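Local structure of putative isomerase YbhH (Escherichia coli, 6OTV) at residues His274-Ile279 and His312-Leu317; Thr209-Pro214 and Ala262-Tyr267. The protein is a putative isomerase of the PrpF family, within the diaminopimelate epimerase clan, whose own reaction is not established. All coordinates share one frame; numbering follows the deposited sequence.

Interaction 1 (His274-Ile279 and His312-Leu317); sequences HRALAI and HPSGAL. With PO4 (phosphate ion), chain I.
His312 lies against the backbone of Ala276 and Leu277, and its side chain carries much of this contact. Its CB packs 3.8 Å from Leu277 CB and close to the Ala276 carbonyl oxygen. CG stands between its own backbone N and carbonyl carbon (chi1 58°), and comes near the Ala276 carbonyl carbon and, like CD2, Leu277 CB. On the other limb His312 ND1 comes 3.4 Å from Ala276 CA, and His312 CE1 reaches Ala276 CB at 3.7 Å. Gly315 O lies over the centre of one ring face, while Leu277 N lies above the rim of the opposite face; ND1 accepts from Ser314 N, so the turn holds its own imidazole. A small alanine suits a backbone that must lie this near a ring. The bond between the segments runs from Ser314 OG to Arg275 O (2.6 Å), beside Pro313 CB, with the hydroxyl tilted from the carbonyl plane. Pro313 and Ser314 are the middle residues of a type I beta turn from His312 to Gly315. Within 274-279, His274 ND1 accepts from Ala276 N at 2.8 Å, and Ile279 N at the start of helix 279-290 binds a phosphate ion, probably from the crystallisation liquor. Leu277 packs on strands 263-267 and 306-312 and on that helix, while Leu317 CD1 meets Ile279 CD1 at 4.3 Å and its side chain touches Ala282 and strand 332-344.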
loop_
_atom_site.group_PDB
_atom_site.type_symbol
_atom_site.label_atom_id
_atom_site.label_comp_id
_atom_site.label_asym_id
_atom_site.label_seq_id
_atom_site.Cartn_x
_atom_site.Cartn_y
_atom_site.Cartn_z
ATOM N N HIS A 274 -15.193 2.482 -27.800
ATOM C CA HIS A 274 -15.141 1.177 -27.152
ATOM C C HIS A 274 -16.495 0.482 -27.266
ATOM O O HIS A 274 -17.547 1.099 -27.073
ATOM C CB HIS A 274 -14.751 1.355 -25.678
ATOM C CG HIS A 274 -14.161 0.135 -25.033
ATOM N ND1 HIS A 274 -14.804 -1.084 -25.006
ATOM C CD2 HIS A 274 -13.002 -0.037 -24.352
ATOM C CE1 HIS A 274 -14.058 -1.960 -24.355
ATOM N NE2 HIS A 274 -12.960 -1.349 -23.948
ATOM N N ARG A 275 -16.467 -0.811 -27.604
ATOM C CA ARG A 275 -17.695 -1.597 -27.674
ATOM C C ARG A 275 -18.323 -1.808 -26.303
ATOM O O ARG A 275 -19.526 -2.077 -26.216
ATOM C CB ARG A 275 -17.414 -2.949 -28.331
ATOM C CG ARG A 275 -16.759 -2.844 -29.701
ATOM C CD ARG A 275 -17.784 -2.913 -30.824
ATOM N NE ARG A 275 -18.034 -4.287 -31.256
ATOM C CZ ARG A 275 -19.020 -5.052 -30.799
ATOM N NH1 ARG A 275 -19.862 -4.582 -29.888
ATOM N NH2 ARG A 275 -19.167 -6.290 -31.254
ATOM N N ALA A 276 -17.536 -1.706 -25.236
ATOM C CA ALA A 276 -18.049 -1.787 -23.876
ATOM C C ALA A 276 -17.518 -0.614 -23.065
ATOM O O ALA A 276 -17.814 0.544 -23.377
ATOM C CB ALA A 276 -17.664 -3.119 -23.227
ATOM N N LEU A 277 -16.718 -0.899 -22.039
ATOM C CA LEU A 277 -16.164 0.144 -21.188
ATOM C C LEU A 277 -14.993 -0.427 -20.402
ATOM O O LEU A 277 -15.087 -1.524 -19.848
ATOM C CB LEU A 277 -17.223 0.704 -20.229
ATOM C CG LEU A 277 -16.710 1.664 -19.154
ATOM C CD1 LEU A 277 -16.156 2.937 -19.779
ATOM C CD2 LEU A 277 -17.803 1.981 -18.149
ATOM N N ALA A 278 -13.896 0.325 -20.354
ATOM C CA ALA A 278 -12.743 -0.088 -19.565
ATOM C C ALA A 278 -13.013 0.107 -18.078
ATOM O O ALA A 278 -13.672 1.069 -17.669
ATOM C CB ALA A 278 -11.500 0.700 -19.979
ATOM N N ILE A 279 -12.500 -0.821 -17.266
ATOM C CA ILE A 279 -12.673 -0.730 -15.819
ATOM C C ILE A 279 -12.096 0.578 -15.292
ATOM O O ILE A 279 -12.712 1.256 -14.459
ATOM C CB ILE A 279 -12.036 -1.950 -15.126
ATOM C CG1 ILE A 279 -12.697 -3.246 -15.606
ATOM C CG2 ILE A 279 -12.125 -1.816 -13.609
ATOM C CD1 ILE A 279 -14.177 -3.311 -15.327
ATOM N N HIS A 312 -23.075 1.250 -20.801
ATOM C CA HIS A 312 -22.175 1.348 -21.942
ATOM C C HIS A 312 -22.803 0.566 -23.086
ATOM O O HIS A 312 -23.823 -0.108 -22.899
ATOM C CB HIS A 312 -20.773 0.825 -21.582
ATOM C CG HIS A 312 -20.750 -0.595 -21.114
ATOM N ND1 HIS A 312 -20.814 -1.666 -21.979
ATOM C CD2 HIS A 312 -20.660 -1.121 -19.870
ATOM C CE1 HIS A 312 -20.770 -2.791 -21.287
ATOM N NE2 HIS A 312 -20.675 -2.488 -20.006
ATOM N N PRO A 313 -22.233 0.653 -24.300
ATOM C CA PRO A 313 -22.903 0.047 -25.469
ATOM C C PRO A 313 -23.334 -1.406 -25.315
ATOM O O PRO A 313 -24.327 -1.803 -25.936
ATOM C CB PRO A 313 -21.848 0.188 -26.572
ATOM C CG PRO A 313 -21.137 1.427 -26.226
ATOM C CD PRO A 313 -21.075 1.469 -24.723
ATOM N N SER A 314 -22.635 -2.218 -24.520
ATOM C CA SER A 314 -22.927 -3.647 -24.466
ATOM C C SER A 314 -23.324 -4.126 -23.073
ATOM O O SER A 314 -23.190 -5.315 -22.775
ATOM C CB SER A 314 -21.735 -4.456 -24.988
ATOM O OG SER A 314 -20.505 -3.862 -24.620
ATOM N N GLY A 315 -23.825 -3.245 -22.226
ATOM C CA GLY A 315 -24.289 -3.670 -20.918
ATOM C C GLY A 315 -24.096 -2.565 -19.891
ATOM O O GLY A 315 -24.110 -1.381 -20.227
ATOM N N ALA A 316 -23.929 -2.985 -18.638
ATOM C CA ALA A 316 -23.730 -2.061 -17.533
ATOM C C ALA A 316 -22.731 -2.659 -16.556
ATOM O O ALA A 316 -22.527 -3.873 -16.506
ATOM C CB ALA A 316 -25.046 -1.734 -16.813
ATOM N N LEU A 317 -22.111 -1.783 -15.770
ATOM C CA LEU A 317 -21.070 -2.181 -14.833
ATOM C C LEU A 317 -21.306 -1.473 -13.508
ATOM O O LEU A 317 -21.545 -0.263 -13.485
ATOM C CB LEU A 317 -19.681 -1.844 -15.390
ATOM C CG LEU A 317 -18.444 -2.480 -14.754
ATOM C CD1 LEU A 317 -17.820 -1.540 -13.750
ATOM C CD2 LEU A 317 -18.775 -3.816 -14.101
HETATM P P PO4 I . -10.775 -3.474 -19.400
HETATM O O1 PO4 I . -10.436 -2.928 -20.770
HETATM O O2 PO4 I . -10.543 -4.965 -19.375
HETATM O O3 PO4 I . -9.914 -2.797 -18.356
HETATM O O4 PO4 I . -12.230 -3.211 -19.097
#

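Interaction 2 (Thr209-Pro214 and Ala262-Tyr267); sequences TGYELP and AINVRY
Arg266 reaches from its strand to the turn at Gly210-Glu212, where backbone carbonyls receive it. Its chain bends at chi2 (-61°), which sets the direction of CD. Arg266 NE donates to Glu212 O at 2.9 Å. This bond is straight (N-H...O 165°), in the guanidinium plane and nearly along the C=O axis. NH2 adds a weak bond to the same oxygen. Arg266 NH1 turns back to its own strand, giving to Val265 O at 2.8 Å and to Asn264 OD1 at 3.1 Å, so bonds on two edges of the guanidinium limit its rotation. Gly210 O sits 3.2 Å above the centre of one guanidinium face, where the positive charge would probably favour a carbonyl oxygen.

That oxygen, Gly210 O, has its hydrogen bond from Asn264 ND2 (2.8 Å), which approaches from above the carbonyl plane while the oxygen lies in the amide plane of the asparagine. ND2 also bonds Ser255 OG, and with OD1 taken by Arg266 both ends of the amide are used. Tyr211 passes CD1 and CE1 by this amide, its ring plane 28° from that of the amide, and its hydroxyl bonds Pro256 O.

Within the turn, the Glu212 carboxylate accepts Thr209 N at OE2 and Gly210 N at OE1, each on the syn side, while Thr209 OG1 takes Tyr211 N at 3.0 Å in an ST turn. Glycine suits position 210 because its backbone angles would jam a CB against the preceding carbonyl oxygen. The turn leads into helix 214-219, whose Leu217 touches both Glu212 and Arg266. Strand 263-267 itself runs between strand 250-255, antiparallel, and strand 306-312, parallel.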
loop_
_atom_site.group_PDB
_atom_site.type_symbol
_atom_site.label_atom_id
_atom_site.label_comp_id
_atom_site.label_asym_id
_atom_site.label_seq_id
_atom_site.Cartn_x
_atom_site.Cartn_y
_atom_site.Cartn_z
ATOM N N THR A 209 -27.107 12.036 -29.086
ATOM C CA THR A 209 -27.891 11.569 -27.947
ATOM C C THR A 209 -27.009 10.876 -26.921
ATOM O O THR A 209 -27.277 10.957 -25.715
ATOM C CB THR A 209 -28.989 10.611 -28.408
ATOM O OG1 THR A 209 -28.393 9.369 -28.809
ATOM C CG2 THR A 209 -29.758 11.200 -29.581
ATOM N N GLY A 210 -25.955 10.204 -27.377
ATOM C CA GLY A 210 -25.122 9.387 -26.524
ATOM C C GLY A 210 -25.496 7.923 -26.510
ATOM O O GLY A 210 -24.785 7.123 -25.892
ATOM N N TYR A 211 -26.586 7.546 -27.176
ATOM C CA TYR A 211 -27.038 6.164 -27.209
ATOM C C TYR A 211 -26.753 5.497 -28.546
ATOM O O TYR A 211 -27.177 4.356 -28.764
ATOM C CB TYR A 211 -28.528 6.095 -26.874
ATOM C CG TYR A 211 -28.878 6.855 -25.615
ATOM C CD1 TYR A 211 -28.566 6.340 -24.362
ATOM C CD2 TYR A 211 -29.510 8.092 -25.678
ATOM C CE1 TYR A 211 -28.876 7.033 -23.207
ATOM C CE2 TYR A 211 -29.826 8.794 -24.527
ATOM C CZ TYR A 211 -29.505 8.260 -23.296
ATOM O OH TYR A 211 -29.811 8.948 -22.147
ATOM N N GLU A 212 -26.037 6.178 -29.439
ATOM C CA GLU A 212 -25.718 5.614 -30.742
ATOM C C GLU A 212 -24.757 4.437 -30.602
ATOM O O GLU A 212 -24.000 4.329 -29.632
ATOM C CB GLU A 212 -25.107 6.681 -31.656
ATOM C CG GLU A 212 -26.017 7.875 -31.952
ATOM C CD GLU A 212 -25.891 8.991 -30.925
ATOM O OE1 GLU A 212 -25.306 8.758 -29.844
ATOM O OE2 GLU A 212 -26.379 10.107 -31.202
ATOM N N LEU A 213 -24.800 3.546 -31.587
ATOM C CA LEU A 213 -23.902 2.403 -31.599
ATOM C C LEU A 213 -22.460 2.865 -31.809
ATOM O O LEU A 213 -22.216 3.905 -32.428
ATOM C CB LEU A 213 -24.299 1.424 -32.701
ATOM C CG LEU A 213 -25.688 0.787 -32.600
ATOM C CD1 LEU A 213 -26.025 0.035 -33.876
ATOM C CD2 LEU A 213 -25.765 -0.137 -31.397
ATOM N N PRO A 214 -21.487 2.114 -31.286
ATOM C CA PRO A 214 -20.077 2.474 -31.522
ATOM C C PRO A 214 -19.719 2.621 -32.992
ATOM O O PRO A 214 -18.915 3.494 -33.343
ATOM C CB PRO A 214 -19.314 1.316 -30.864
ATOM C CG PRO A 214 -20.232 0.828 -29.793
ATOM C CD PRO A 214 -21.627 0.991 -30.341
ATOM N N ALA A 262 -26.950 4.784 -13.289
ATOM C CA ALA A 262 -26.611 6.150 -12.910
ATOM C C ALA A 262 -26.263 7.032 -14.100
ATOM O O ALA A 262 -26.508 8.242 -14.051
ATOM C CB ALA A 262 -25.438 6.153 -11.923
ATOM N N ILE A 263 -25.701 6.462 -15.166
ATOM C CA ILE A 263 -25.201 7.253 -16.283
ATOM C C ILE A 263 -24.945 6.319 -17.456
ATOM O O ILE A 263 -24.744 5.114 -17.271
ATOM C CB ILE A 263 -23.919 8.018 -15.854
ATOM C CG1 ILE A 263 -23.500 9.051 -16.901
ATOM C CG2 ILE A 263 -22.797 7.048 -15.572
ATOM C CD1 ILE A 263 -22.390 9.967 -16.425
ATOM N N ASN A 264 -24.973 6.870 -18.665
ATOM C CA ASN A 264 -24.631 6.150 -19.882
ATOM C C ASN A 264 -23.406 6.804 -20.507
ATOM O O ASN A 264 -23.295 8.034 -20.533
ATOM C CB ASN A 264 -25.804 6.152 -20.868
ATOM C CG ASN A 264 -25.410 5.653 -22.244
ATOM O OD1 ASN A 264 -25.260 4.449 -22.465
ATOM N ND2 ASN A 264 -25.241 6.578 -23.180
ATOM N N VAL A 265 -22.475 5.989 -21.003
ATOM C CA VAL A 265 -21.204 6.511 -21.485
ATOM C C VAL A 265 -20.873 5.918 -22.849
ATOM O O VAL A 265 -21.335 4.836 -23.220
ATOM C CB VAL A 265 -20.041 6.247 -20.495
ATOM C CG1 VAL A 265 -20.358 6.811 -19.112
ATOM C CG2 VAL A 265 -19.720 4.761 -20.421
ATOM N N ARG A 266 -20.063 6.663 -23.599
ATOM C CA ARG A 266 -19.426 6.188 -24.824
ATOM C C ARG A 266 -17.934 6.449 -24.675
ATOM O O ARG A 266 -17.505 7.607 -24.648
ATOM C CB ARG A 266 -19.995 6.885 -26.061
ATOM C CG ARG A 266 -21.420 6.468 -26.404
ATOM C CD ARG A 266 -21.491 4.976 -26.699
ATOM N NE ARG A 266 -22.845 4.530 -27.022
ATOM C CZ ARG A 266 -23.715 4.054 -26.133
ATOM N NH1 ARG A 266 -23.386 3.963 -24.850
ATOM N NH2 ARG A 266 -24.922 3.667 -26.527
ATOM N N TYR A 267 -17.153 5.377 -24.577
ATOM C CA TYR A 267 -15.749 5.440 -24.183
ATOM C C TYR A 267 -14.866 5.414 -25.427
ATOM O O TYR A 267 -14.868 4.429 -26.172
ATOM C CB TYR A 267 -15.422 4.270 -23.253
ATOM C CG TYR A 267 -14.065 4.316 -22.583
ATOM C CD1 TYR A 267 -13.812 5.198 -21.542
ATOM C CD2 TYR A 267 -13.051 3.445 -22.965
ATOM C CE1 TYR A 267 -12.577 5.232 -20.914
ATOM C CE2 TYR A 267 -11.812 3.470 -22.344
ATOM C CZ TYR A 267 -11.580 4.365 -21.319
ATOM O OH TYR A 267 -10.351 4.395 -20.697
#

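In the fold
Strand 263-267 brings the two contacts together. It supplies one side of interaction 2, and its last residue, Tyr267, joins interaction 1 through Tyr267 O, a probable hydrogen-bond partner of His274 N at 2.6 Å, and through ring packing on Ala278. Pro313 touches both Arg266 and Pro214, so the turn of interaction 1 borders the guanidinium of interaction 2. Their centres are about 9 Å apart. Interaction 2, although farther from the chain centre, is the more buried and relies on a network of side-chain donors and backbone carbonyls; interaction 1 is partly buried, mixing imidazole and aliphatic packing with one cross-segment hydroxyl bond.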